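Local coordinates for protein glycoside hydrolase, GH17 family (PDB 6FCG) that probably hydrolyses internal beta-1,3-glucan linkages of the algal polysaccharide laminarin, as an endo-acting laminarinase of glycoside hydrolase family 17, at residues A[232-245]-A[295-309]. Residues are numbered along the deposited sequence; the frame is centred on the assembly and turned at random.
Sequences IEAVDYLSVHTYPM and LGINKPIHIGETGWA
V240 CG2 meets I301 CG2 at 3.7 Å while L238 CB lies alongside I301 CG1, so branched aliphatics fill one face of two neighbouring parallel strands, where W216 of helix 214-218 also packs on L238 and V240. On the other face H302 turns its ring edge toward the face of Y237, planes 71° apart. Farther along, M245 has CG anti to its backbone N (chi1 -168°), which lays CG over the W308 five-membered ring, 3.9 Å from its centroid. Backbone bonds join L238, V240 and H302 until a beta bulge after V240 shifts the register; there G304 suits its place, since a CB would run into S239 OG, which is bonded to S210. Past the bulge, E305 CB sits over the centre of the H241 ring. Y243 OH donates to the anti lone pair of E305 OE1 at 2.7 Å, while R87 and Y89 hold OE2. A phenylalanine at Y243 would probably leave OE1 without this donor and the carboxylate freer to turn. At the opposite end, the long K299 reaches the V235 carbonyl, NZ to O 2.8 Å, and that of I232. Such adjacent strands, linked through helix 266-294, characterise a TIM barrel, whose C-terminal strand ends carry the active site in glycosidases.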
ATOM      1  N   ILE A 232     -16.661 -43.516  -9.042  1.00 25.77           N
ATOM      2  CA  ILE A 232     -16.178 -43.583 -10.418  1.00 24.49           C
ATOM      3  C   ILE A 232     -16.691 -44.841 -11.133  1.00 27.09           C
ATOM      4  O   ILE A 232     -16.994 -44.759 -12.316  1.00 25.85           O
ATOM      5  CB  ILE A 232     -14.647 -43.490 -10.492  1.00 23.53           C
ATOM      6  CG1 ILE A 232     -14.199 -42.080 -10.105  1.00 23.86           C
ATOM      7  CG2 ILE A 232     -14.136 -43.807 -11.888  1.00 23.62           C
ATOM      8  CD1 ILE A 232     -12.769 -41.993  -9.634  1.00 25.05           C
ATOM      9  N   GLU A 233     -16.784 -45.980 -10.426  1.00 31.15           N
ATOM     10  CA  GLU A 233     -17.436 -47.202 -10.955  1.00 33.96           C
ATOM     11  C   GLU A 233     -18.921 -47.025 -11.188  1.00 31.29           C
ATOM     12  O   GLU A 233     -19.424 -47.506 -12.166  1.00 30.32           O
ATOM     13  CB  GLU A 233     -17.267 -48.463 -10.035  1.00 40.20           C
ATOM     14  CG  GLU A 233     -15.881 -49.210 -10.147  1.00 50.94           C
ATOM     15  CD  GLU A 233     -15.590 -49.922 -11.479  1.00 56.25           C
ATOM     16  OE1 GLU A 233     -16.225 -49.677 -12.513  1.00 55.99           O
ATOM     17  OE2 GLU A 233     -14.619 -50.707 -11.520  1.00 64.78           O
ATOM     18  N   ALA A 234     -19.623 -46.366 -10.276  1.00 30.92           N
ATOM     19  CA  ALA A 234     -21.086 -46.302 -10.328  1.00 29.87           C
ATOM     20  C   ALA A 234     -21.639 -45.367 -11.391  1.00 28.82           C
ATOM     21  O   ALA A 234     -22.683 -45.665 -11.961  1.00 31.04           O
ATOM     22  CB  ALA A 234     -21.647 -45.917  -8.970  1.00 31.09           C
ATOM     23  N   VAL A 235     -20.965 -44.249 -11.667  1.00 26.88           N
ATOM     24  CA  VAL A 235     -21.477 -43.266 -12.658  1.00 25.24           C
ATOM     25  C   VAL A 235     -21.375 -43.778 -14.089  1.00 24.28           C
ATOM     26  O   VAL A 235     -20.561 -44.647 -14.378  1.00 23.82           O
ATOM     27  CB  VAL A 235     -20.772 -41.875 -12.582  1.00 24.25           C
ATOM     28  CG1 VAL A 235     -21.042 -41.222 -11.247  1.00 23.41           C
ATOM     29  CG2 VAL A 235     -19.280 -41.949 -12.860  1.00 23.22           C
ATOM     30  N   ASP A 236     -22.214 -43.263 -14.975  1.00 23.18           N
ATOM     31  CA  ASP A 236     -22.104 -43.612 -16.403  1.00 22.99           C
ATOM     32  C   ASP A 236     -20.980 -42.829 -17.054  1.00 24.07           C
ATOM     33  O   ASP A 236     -20.328 -43.339 -17.969  1.00 28.29           O
ATOM     34  CB  ASP A 236     -23.423 -43.398 -17.124  1.00 23.36           C
ATOM     35  CG  ASP A 236     -24.499 -44.368 -16.660  1.00 24.79           C
ATOM     36  OD1 ASP A 236     -24.391 -45.561 -16.980  1.00 23.26           O
ATOM     37  OD2 ASP A 236     -25.484 -43.940 -15.988  1.00 26.14           O
ATOM     38  N   TYR A 237     -20.735 -41.598 -16.580  1.00 23.41           N
ATOM     39  CA  TYR A 237     -19.572 -40.806 -17.000  1.00 22.08           C
ATOM     40  C   TYR A 237     -19.164 -39.805 -15.918  1.00 21.00           C
ATOM     41  O   TYR A 237     -19.887 -39.628 -14.944  1.00 19.88           O
ATOM     42  CB  TYR A 237     -19.880 -40.080 -18.317  1.00 22.70           C
ATOM     43  CG  TYR A 237     -20.743 -38.817 -18.204  1.00 22.35           C
ATOM     44  CD1 TYR A 237     -22.117 -38.895 -18.122  1.00 23.26           C
ATOM     45  CD2 TYR A 237     -20.166 -37.547 -18.223  1.00 22.62           C
ATOM     46  CE1 TYR A 237     -22.897 -37.744 -18.054  1.00 24.07           C
ATOM     47  CE2 TYR A 237     -20.932 -36.400 -18.156  1.00 22.46           C
ATOM     48  CZ  TYR A 237     -22.296 -36.497 -18.061  1.00 23.29           C
ATOM     49  OH  TYR A 237     -23.082 -35.357 -18.002  1.00 24.16           O
ATOM     50  N   LEU A 238     -18.027 -39.130 -16.127  1.00 20.50           N
ATOM     51  CA  LEU A 238     -17.526 -38.095 -15.227  1.00 21.15           C
ATOM     52  C   LEU A 238     -17.732 -36.722 -15.838  1.00 20.85           C
ATOM     53  O   LEU A 238     -17.218 -36.442 -16.912  1.00 22.85           O
ATOM     54  CB  LEU A 238     -16.033 -38.286 -14.927  1.00 22.81           C
ATOM     55  CG  LEU A 238     -15.636 -39.406 -13.949  1.00 24.29           C
ATOM     56  CD1 LEU A 238     -15.780 -40.789 -14.583  1.00 25.49           C
ATOM     57  CD2 LEU A 238     -14.202 -39.221 -13.485  1.00 25.25           C
ATOM     58  N   SER A 239     -18.454 -35.859 -15.125  1.00 20.59           N
ATOM     59  CA  SER A 239     -18.653 -34.460 -15.509  1.00 20.01           C
ATOM     60  C   SER A 239     -17.643 -33.577 -14.700  1.00 19.93           C
ATOM     61  O   SER A 239     -17.764 -33.407 -13.492  1.00 20.33           O
ATOM     62  CB  SER A 239     -20.102 -34.049 -15.260  1.00 19.36           C
ATOM     63  OG  SER A 239     -20.370 -32.766 -15.767  1.00 18.02           O
ATOM     64  N   VAL A 240     -16.657 -33.034 -15.398  1.00 19.58           N
ATOM     65  CA  VAL A 240     -15.478 -32.442 -14.804  1.00 19.94           C
ATOM     66  C   VAL A 240     -15.474 -30.949 -15.017  1.00 21.02           C
ATOM     67  O   VAL A 240     -15.685 -30.484 -16.150  1.00 21.94           O
ATOM     68  CB  VAL A 240     -14.214 -33.038 -15.446  1.00 19.08           C
ATOM     69  CG1 VAL A 240     -12.971 -32.293 -15.013  1.00 18.92           C
ATOM     70  CG2 VAL A 240     -14.109 -34.500 -15.072  1.00 18.94           C
ATOM     71  N   HIS A 241     -15.176 -30.204 -13.956  1.00 20.98           N
ATOM     72  CA  HIS A 241     -15.015 -28.740 -14.064  1.00 21.97           C
ATOM     73  C   HIS A 241     -13.546 -28.318 -13.999  1.00 20.67           C
ATOM     74  O   HIS A 241     -12.808 -28.824 -13.157  1.00 19.55           O
ATOM     75  CB  HIS A 241     -15.753 -28.000 -12.936  1.00 22.58           C
ATOM     76  CG  HIS A 241     -17.203 -28.361 -12.801  1.00 23.34           C
ATOM     77  ND1 HIS A 241     -18.034 -27.704 -11.919  1.00 23.23           N
ATOM     78  CD2 HIS A 241     -17.975 -29.279 -13.434  1.00 22.81           C
ATOM     79  CE1 HIS A 241     -19.249 -28.208 -12.005  1.00 22.52           C
ATOM     80  NE2 HIS A 241     -19.240 -29.167 -12.914  1.00 23.11           N
ATOM     81  N   THR A 242     -13.183 -27.319 -14.816  1.00 19.75           N
ATOM     82  CA  THR A 242     -11.858 -26.706 -14.768  1.00 19.14           C
ATOM     83  C   THR A 242     -11.962 -25.229 -15.084  1.00 18.71           C
ATOM     84  O   THR A 242     -12.654 -24.857 -16.026  1.00 19.42           O
ATOM     85  CB  THR A 242     -10.884 -27.400 -15.732  1.00 18.58           C
ATOM     86  OG1 THR A 242      -9.659 -26.675 -15.779  1.00 17.17           O
ATOM     87  CG2 THR A 242     -11.463 -27.497 -17.137  1.00 19.59           C
ATOM     88  N   TYR A 243     -11.263 -24.395 -14.303  1.00 19.10           N
ATOM     89  CA  TYR A 243     -11.408 -22.936 -14.383  1.00 19.33           C
ATOM     90  C   TYR A 243     -10.095 -22.163 -14.390  1.00 19.30           C
ATOM     91  O   TYR A 243      -9.710 -21.557 -13.397  1.00 18.96           O
ATOM     92  CB  TYR A 243     -12.317 -22.438 -13.249  1.00 20.10           C
ATOM     93  CG  TYR A 243     -13.798 -22.374 -13.618  1.00 19.93           C
ATOM     94  CD1 TYR A 243     -14.294 -21.304 -14.351  1.00 19.65           C
ATOM     95  CD2 TYR A 243     -14.684 -23.391 -13.231  1.00 19.88           C
ATOM     96  CE1 TYR A 243     -15.629 -21.237 -14.691  1.00 20.35           C
ATOM     97  CE2 TYR A 243     -16.028 -23.348 -13.565  1.00 19.46           C
ATOM     98  CZ  TYR A 243     -16.497 -22.271 -14.297  1.00 20.55           C
ATOM     99  OH  TYR A 243     -17.818 -22.167 -14.627  1.00 19.72           O
ATOM    100  N   PRO A 244      -9.397 -22.170 -15.538  1.00 20.22           N
ATOM    101  CA  PRO A 244      -8.199 -21.341 -15.684  1.00 20.30           C
ATOM    102  C   PRO A 244      -8.431 -19.871 -15.288  1.00 20.71           C
ATOM    103  O   PRO A 244      -7.550 -19.292 -14.649  1.00 21.16           O
ATOM    104  CB  PRO A 244      -7.841 -21.467 -17.182  1.00 19.67           C
ATOM    105  CG  PRO A 244      -8.614 -22.605 -17.706  1.00 19.71           C
ATOM    106  CD  PRO A 244      -9.542 -23.129 -16.656  1.00 20.26           C
ATOM    107  N   MET A 245      -9.570 -19.275 -15.674  1.00 20.66           N
ATOM    108  CA  MET A 245      -9.815 -17.854 -15.384  1.00 21.91           C
ATOM    109  C   MET A 245      -9.591 -17.562 -13.912  1.00 23.56           C
ATOM    110  O   MET A 245      -8.892 -16.642 -13.553  1.00 21.45           O
ATOM    111  CB  MET A 245     -11.220 -17.423 -15.773  1.00 22.25           C
ATOM    112  CG  MET A 245     -11.405 -15.908 -15.751  1.00 23.23           C
ATOM    113  SD  MET A 245     -12.921 -15.357 -14.955  1.00 25.03           S
ATOM    114  CE  MET A 245     -12.706 -15.867 -13.265  1.00 25.70           C
ATOM    115  N   LEU A 295      -6.718 -46.593 -11.794  1.00 32.26           N
ATOM    116  CA  LEU A 295      -7.637 -47.511 -11.110  1.00 31.46           C
ATOM    117  C   LEU A 295      -8.107 -48.675 -11.983  1.00 31.83           C
ATOM    118  O   LEU A 295      -8.920 -49.468 -11.531  1.00 35.02           O
ATOM    119  CB  LEU A 295      -8.871 -46.744 -10.632  1.00 34.08           C
ATOM    120  CG  LEU A 295      -8.659 -45.592  -9.635  1.00 35.70           C
ATOM    121  CD1 LEU A 295      -9.953 -44.817  -9.420  1.00 35.50           C
ATOM    122  CD2 LEU A 295      -8.151 -46.138  -8.307  1.00 36.42           C
ATOM    123  N   GLY A 296      -7.649 -48.763 -13.230  1.00 31.05           N
ATOM    124  CA  GLY A 296      -8.160 -49.741 -14.183  1.00 32.30           C
ATOM    125  C   GLY A 296      -9.636 -49.569 -14.547  1.00 32.88           C
ATOM    126  O   GLY A 296     -10.344 -50.548 -14.706  1.00 31.16           O
ATOM    127  N   ILE A 297     -10.098 -48.326 -14.674  1.00 34.13           N
ATOM    128  CA  ILE A 297     -11.491 -48.029 -15.000  1.00 35.14           C
ATOM    129  C   ILE A 297     -11.522 -47.202 -16.280  1.00 39.16           C
ATOM    130  O   ILE A 297     -10.762 -46.242 -16.445  1.00 37.20           O
ATOM    131  CB  ILE A 297     -12.201 -47.288 -13.856  1.00 35.12           C
ATOM    132  CG1 ILE A 297     -12.181 -48.164 -12.602  1.00 35.21           C
ATOM    133  CG2 ILE A 297     -13.649 -46.954 -14.242  1.00 35.04           C
ATOM    134  CD1 ILE A 297     -12.709 -47.520 -11.341  1.00 35.77           C
ATOM    135  N   ASN A 298     -12.398 -47.594 -17.198  1.00 44.65           N
ATOM    136  CA  ASN A 298     -12.590 -46.854 -18.444  1.00 47.36           C
ATOM    137  C   ASN A 298     -13.965 -46.217 -18.462  1.00 40.42           C
ATOM    138  O   ASN A 298     -14.965 -46.915 -18.454  1.00 44.16           O
ATOM    139  CB  ASN A 298     -12.435 -47.782 -19.633  1.00 55.30           C
ATOM    140  CG  ASN A 298     -12.395 -47.022 -20.942  1.00 63.75           C
ATOM    141  OD1 ASN A 298     -11.717 -45.993 -21.061  1.00 70.76           O
ATOM    142  ND2 ASN A 298     -13.110 -47.526 -21.938  1.00 66.54           N
ATOM    143  N   LYS A 299     -14.014 -44.901 -18.356  1.00 36.55           N
ATOM    144  CA  LYS A 299     -15.276 -44.157 -18.401  1.00 31.31           C
ATOM    145  C   LYS A 299     -15.066 -42.944 -19.267  1.00 28.35           C
ATOM    146  O   LYS A 299     -13.983 -42.377 -19.268  1.00 25.35           O
ATOM    147  CB  LYS A 299     -15.697 -43.673 -17.016  1.00 30.13           C
ATOM    148  CG  LYS A 299     -16.138 -44.775 -16.109  1.00 30.02           C
ATOM    149  CD  LYS A 299     -17.636 -44.898 -16.072  1.00 31.54           C
ATOM    150  CE  LYS A 299     -18.028 -46.310 -15.664  1.00 31.66           C
ATOM    151  NZ  LYS A 299     -18.492 -46.510 -14.288  1.00 32.37           N
ATOM    152  N   PRO A 300     -16.113 -42.513 -19.975  1.00 26.82           N
ATOM    153  CA  PRO A 300     -15.996 -41.224 -20.637  1.00 26.65           C
ATOM    154  C   PRO A 300     -15.866 -40.054 -19.631  1.00 25.64           C
ATOM    155  O   PRO A 300     -16.393 -40.103 -18.516  1.00 24.12           O
ATOM    156  CB  PRO A 300     -17.299 -41.111 -21.441  1.00 27.29           C
ATOM    157  CG  PRO A 300     -17.999 -42.421 -21.280  1.00 27.43           C
ATOM    158  CD  PRO A 300     -17.482 -43.035 -20.031  1.00 26.90           C
ATOM    159  N   ILE A 301     -15.163 -39.013 -20.063  1.00 24.90           N
ATOM    160  CA  ILE A 301     -15.088 -37.763 -19.352  1.00 24.58           C
ATOM    161  C   ILE A 301     -15.669 -36.695 -20.269  1.00 24.30           C
ATOM    162  O   ILE A 301     -15.319 -36.623 -21.464  1.00 22.68           O
ATOM    163  CB  ILE A 301     -13.636 -37.421 -18.986  1.00 26.69           C
ATOM    164  CG1 ILE A 301     -13.115 -38.453 -17.987  1.00 27.35           C
ATOM    165  CG2 ILE A 301     -13.558 -36.029 -18.371  1.00 27.99           C
ATOM    166  CD1 ILE A 301     -11.620 -38.477 -17.874  1.00 27.63           C
ATOM    167  N   HIS A 302     -16.533 -35.859 -19.687  1.00 24.30           N
ATOM    168  CA  HIS A 302     -17.044 -34.639 -20.345  1.00 24.41           C
ATOM    169  C   HIS A 302     -16.837 -33.412 -19.472  1.00 23.14           C
ATOM    170  O   HIS A 302     -16.739 -33.510 -18.255  1.00 22.74           O
ATOM    171  CB  HIS A 302     -18.501 -34.841 -20.724  1.00 25.92           C
ATOM    172  CG  HIS A 302     -18.683 -35.944 -21.722  1.00 27.55           C
ATOM    173  ND1 HIS A 302     -18.241 -35.819 -23.015  1.00 29.31           N
ATOM    174  CD2 HIS A 302     -19.142 -37.211 -21.606  1.00 26.60           C
ATOM    175  CE1 HIS A 302     -18.456 -36.942 -23.672  1.00 27.77           C
ATOM    176  NE2 HIS A 302     -19.005 -37.804 -22.839  1.00 26.61           N
ATOM    177  N   ILE A 303     -16.738 -32.248 -20.099  1.00 23.39           N
ATOM    178  CA  ILE A 303     -16.571 -31.005 -19.359  1.00 22.97           C
ATOM    179  C   ILE A 303     -17.937 -30.471 -18.967  1.00 21.29           C
ATOM    180  O   ILE A 303     -18.694 -29.972 -19.788  1.00 21.36           O
ATOM    181  CB  ILE A 303     -15.753 -29.959 -20.140  1.00 23.83           C
ATOM    182  CG1 ILE A 303     -14.394 -30.556 -20.574  1.00 24.68           C
ATOM    183  CG2 ILE A 303     -15.531 -28.703 -19.297  1.00 23.07           C
ATOM    184  CD1 ILE A 303     -13.545 -31.144 -19.450  1.00 25.56           C
ATOM    185  N   GLY A 304     -18.222 -30.562 -17.681  1.00 20.80           N
ATOM    186  CA  GLY A 304     -19.462 -30.059 -17.125  1.00 21.67           C
ATOM    187  C   GLY A 304     -19.501 -28.563 -16.861  1.00 20.89           C
ATOM    188  O   GLY A 304     -20.593 -28.000 -16.708  1.00 20.40           O
ATOM    189  N   GLU A 305     -18.339 -27.933 -16.719  1.00 19.67           N
ATOM    190  CA  GLU A 305     -18.311 -26.515 -16.455  1.00 20.13           C
ATOM    191  C   GLU A 305     -16.927 -25.935 -16.717  1.00 19.61           C
ATOM    192  O   GLU A 305     -15.938 -26.403 -16.188  1.00 19.74           O
ATOM    193  CB  GLU A 305     -18.805 -26.194 -15.026  1.00 20.79           C
ATOM    194  CG  GLU A 305     -19.564 -24.862 -14.907  1.00 22.23           C
ATOM    195  CD  GLU A 305     -19.957 -24.516 -13.472  1.00 24.23           C
ATOM    196  OE1 GLU A 305     -19.372 -23.546 -12.902  1.00 28.22           O
ATOM    197  OE2 GLU A 305     -20.833 -25.207 -12.881  1.00 26.02           O
ATOM    198  N   THR A 306     -16.886 -24.908 -17.550  1.00 19.26           N
ATOM    199  CA  THR A 306     -15.750 -23.995 -17.619  1.00 18.70           C
ATOM    200  C   THR A 306     -16.236 -22.690 -18.252  1.00 18.35           C
ATOM    201  O   THR A 306     -17.227 -22.688 -18.972  1.00 18.87           O
ATOM    202  CB  THR A 306     -14.566 -24.576 -18.401  1.00 18.37           C
ATOM    203  OG1 THR A 306     -13.428 -23.726 -18.226  1.00 18.05           O
ATOM    204  CG2 THR A 306     -14.879 -24.684 -19.899  1.00 18.94           C
ATOM    205  N   GLY A 307     -15.534 -21.601 -17.992  1.00 18.28           N
ATOM    206  CA  GLY A 307     -15.952 -20.296 -18.463  1.00 18.64           C
ATOM    207  C   GLY A 307     -14.953 -19.196 -18.162  1.00 19.56           C
ATOM    208  O   GLY A 307     -14.035 -19.376 -17.385  1.00 20.77           O
ATOM    209  N   TRP A 308     -15.143 -18.052 -18.805  1.00 20.23           N
ATOM    210  CA  TRP A 308     -14.237 -16.914 -18.687  1.00 19.70           C
ATOM    211  C   TRP A 308     -15.049 -15.609 -18.745  1.00 19.33           C
ATOM    212  O   TRP A 308     -15.567 -15.252 -19.785  1.00 19.79           O
ATOM    213  CB  TRP A 308     -13.234 -16.982 -19.838  1.00 19.19           C
ATOM    214  CG  TRP A 308     -12.049 -16.149 -19.684  1.00 18.63           C
ATOM    215  CD1 TRP A 308     -11.981 -14.782 -19.805  1.00 19.03           C
ATOM    216  CD2 TRP A 308     -10.732 -16.591 -19.405  1.00 18.14           C
ATOM    217  NE1 TRP A 308     -10.697 -14.354 -19.613  1.00 18.81           N
ATOM    218  CE2 TRP A 308      -9.909 -15.443 -19.348  1.00 18.55           C
ATOM    219  CE3 TRP A 308     -10.161 -17.837 -19.183  1.00 18.41           C
ATOM    220  CZ2 TRP A 308      -8.549 -15.509 -19.095  1.00 18.45           C
ATOM    221  CZ3 TRP A 308      -8.811 -17.910 -18.922  1.00 18.77           C
ATOM    222  CH2 TRP A 308      -8.015 -16.749 -18.884  1.00 19.42           C
ATOM    223  N   ALA A 309     -15.158 -14.915 -17.616  1.00 19.14           N
ATOM    224  CA  ALA A 309     -16.037 -13.770 -17.515  1.00 18.83           C
ATOM    225  C   ALA A 309     -15.556 -12.572 -18.304  1.00 19.63           C
ATOM    226  O   ALA A 309     -14.343 -12.391 -18.524  1.00 23.41           O
ATOM    227  CB  ALA A 309     -16.234 -13.414 -16.067  1.00 19.59           C
TER
HETATM  228  O   HOH W   1     -11.550 -20.586 -17.300  1.00 20.71           O